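Local coordinates for NO-binding heme-dependent sensor protein (PDB 4U9B) that binds heme and nitric oxide, probably acting as an H-NOX gas sensor, and also holds a zinc ion, at residues Q52-R57 / Q63-A68. Sequence-based numbering, arbitrary orientation.
Sequences QDVAQR and QDVVKA
The corner between two consecutive helices of the H-NOX domain, where helix 44-58 turns sharply into helix 62-80, is packed on its inner side by V65 against A55 and V54. The backbones come near at A55 and V65, where the CA atoms stand 6.2 Å apart. Alanine suits this spot because its lone methyl lets the neighbouring helix approach: A55 CB meets V65 CG2 at 3.7 Å. V65 CG2 also lies 3.8 Å from A55 CA, so it rests on the helix surface itself. The two methyls of V65 divide the work. With CG1 anti to the backbone N (chi1 173°), CG2 sits beside that N and faces A55, while CG1 turns to V54, whose CG1 it approaches more loosely at 4.4 Å. A beta-branched valine can thus touch two successive residues of the other helix without a long, flexible chain. I62 also touches A55, and M60 of the connection packs on V65, extending this apolar seam toward the bend.

The other faces of the two helices look elsewhere. D53 and R57, one helical turn apart, form a salt bridge, R57 NE donating to D53 OD1 at 2.6 Å from above the carboxylate plane, 50° out of it. D53 OD2 is also held by K28 and H29 of helix 19-29, and this positive surrounding would probably favour the ionised carboxylate in its buried setting. On the second helix, V66 packs on F140 and C141 of helix 139-152, while K67 pairs with E143. The small apolar seam between A55, V54 and V65 thus joins, away from the heme, two consecutive helices that are linked by a short connection and packed crosswise, as in an alpha-alpha corner.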
loop_
_atom_site.group_PDB
_atom_site.type_symbol
_atom_site.label_atom_id
_atom_site.label_comp_id
_atom_site.label_asym_id
_atom_site.label_seq_id
_atom_site.Cartn_x
_atom_site.Cartn_y
_atom_site.Cartn_z
ATOM N N GLN A 52 -4.836 -13.315 3.089
ATOM C CA GLN A 52 -5.807 -13.929 3.998
ATOM C C GLN A 52 -5.253 -15.211 4.600
ATOM O O GLN A 52 -5.439 -15.483 5.791
ATOM C CB GLN A 52 -7.127 -14.220 3.280
ATOM C CG GLN A 52 -8.248 -14.705 4.214
ATOM C CD GLN A 52 -9.327 -13.663 4.473
ATOM O OE1 GLN A 52 -9.220 -12.509 4.056
ATOM N NE2 GLN A 52 -10.381 -14.075 5.171
ATOM N N ASP A 53 -4.579 -15.996 3.766
ATOM C CA ASP A 53 -3.972 -17.249 4.194
ATOM C C ASP A 53 -2.890 -16.983 5.239
ATOM O O ASP A 53 -2.875 -17.600 6.302
ATOM C CB ASP A 53 -3.386 -17.981 2.984
ATOM C CG ASP A 53 -3.098 -19.438 3.261
ATOM O OD1 ASP A 53 -2.855 -19.798 4.431
ATOM O OD2 ASP A 53 -3.118 -20.224 2.294
ATOM N N VAL A 54 -1.997 -16.046 4.930
ATOM C CA VAL A 54 -0.932 -15.662 5.849
ATOM C C VAL A 54 -1.510 -15.222 7.190
ATOM O O VAL A 54 -1.050 -15.658 8.245
ATOM C CB VAL A 54 -0.067 -14.520 5.264
ATOM C CG1 VAL A 54 0.931 -13.998 6.294
ATOM C CG2 VAL A 54 0.663 -14.992 4.014
ATOM N N ALA A 55 -2.519 -14.359 7.145
ATOM C CA ALA A 55 -3.117 -13.830 8.364
ATOM C C ALA A 55 -3.718 -14.946 9.214
ATOM O O ALA A 55 -3.522 -14.975 10.429
ATOM C CB ALA A 55 -4.174 -12.795 8.032
ATOM N N GLN A 56 -4.439 -15.867 8.581
ATOM C CA GLN A 56 -5.079 -16.950 9.320
ATOM C C GLN A 56 -4.038 -17.903 9.899
ATOM O O GLN A 56 -4.242 -18.474 10.971
ATOM C CB GLN A 56 -6.063 -17.718 8.432
ATOM C CG GLN A 56 -6.750 -18.868 9.168
ATOM C CD GLN A 56 -8.015 -19.362 8.487
ATOM O OE1 GLN A 56 -8.654 -18.638 7.725
ATOM N NE2 GLN A 56 -8.385 -20.607 8.770
ATOM N N ARG A 57 -2.923 -18.072 9.194
ATOM C CA ARG A 57 -1.837 -18.919 9.679
ATOM C C ARG A 57 -1.239 -18.342 10.953
ATOM O O ARG A 57 -0.887 -19.076 11.879
ATOM C CB ARG A 57 -0.748 -19.072 8.616
ATOM C CG ARG A 57 -1.125 -20.008 7.479
ATOM C CD ARG A 57 -0.031 -20.087 6.425
ATOM N NE ARG A 57 -0.519 -20.711 5.197
ATOM C CZ ARG A 57 0.236 -21.390 4.337
ATOM N NH1 ARG A 57 1.534 -21.555 4.562
ATOM N NH2 ARG A 57 -0.313 -21.914 3.250
ATOM N N GLN A 63 -6.258 -7.190 8.539
ATOM C CA GLN A 63 -5.935 -5.782 8.341
ATOM C C GLN A 63 -4.579 -5.406 8.938
ATOM O O GLN A 63 -3.923 -4.477 8.459
ATOM C CB GLN A 63 -7.039 -4.899 8.934
ATOM C CG GLN A 63 -8.393 -5.065 8.251
ATOM C CD GLN A 63 -8.334 -4.810 6.753
ATOM O OE1 GLN A 63 -7.472 -4.080 6.270
ATOM N NE2 GLN A 63 -9.244 -5.428 6.009
ATOM N N ASP A 64 -4.158 -6.119 9.977
ATOM C CA ASP A 64 -2.850 -5.878 10.576
ATOM C C ASP A 64 -1.738 -6.386 9.658
ATOM O O ASP A 64 -0.671 -5.779 9.563
ATOM C CB ASP A 64 -2.748 -6.547 11.948
ATOM C CG ASP A 64 -3.468 -5.767 13.041
ATOM O OD1 ASP A 64 -3.630 -4.535 12.907
ATOM O OD2 ASP A 64 -3.866 -6.390 14.046
ATOM N N VAL A 65 -1.992 -7.501 8.982
ATOM C CA VAL A 65 -1.048 -8.021 8.000
ATOM C C VAL A 65 -0.959 -7.060 6.817
ATOM O O VAL A 65 0.127 -6.785 6.306
ATOM C CB VAL A 65 -1.458 -9.425 7.512
ATOM C CG1 VAL A 65 -0.557 -9.896 6.367
ATOM C CG2 VAL A 65 -1.411 -10.414 8.667
ATOM N N VAL A 66 -2.112 -6.547 6.398
ATOM C CA VAL A 66 -2.182 -5.617 5.275
ATOM C C VAL A 66 -1.431 -4.329 5.590
ATOM O O VAL A 66 -0.760 -3.763 4.728
ATOM C CB VAL A 66 -3.653 -5.307 4.915
ATOM C CG1 VAL A 66 -3.763 -4.106 3.979
ATOM C CG2 VAL A 66 -4.304 -6.534 4.282
ATOM N N LYS A 67 -1.540 -3.871 6.830
ATOM C CA LYS A 67 -0.849 -2.657 7.253
ATOM C C LYS A 67 0.658 -2.885 7.272
ATOM O O LYS A 67 1.429 -2.018 6.865
ATOM C CB LYS A 67 -1.344 -2.209 8.630
ATOM C CG LYS A 67 -0.683 -0.941 9.158
ATOM C CD LYS A 67 -1.294 -0.504 10.483
ATOM C CE LYS A 67 -0.648 0.772 11.003
ATOM N NZ LYS A 67 -1.338 1.312 12.215
ATOM N N ALA A 68 1.071 -4.061 7.732
ATOM C CA ALA A 68 2.486 -4.416 7.756
ATOM C C ALA A 68 3.047 -4.458 6.342
ATOM O O ALA A 68 4.140 -3.955 6.075
ATOM C CB ALA A 68 2.687 -5.751 8.444
#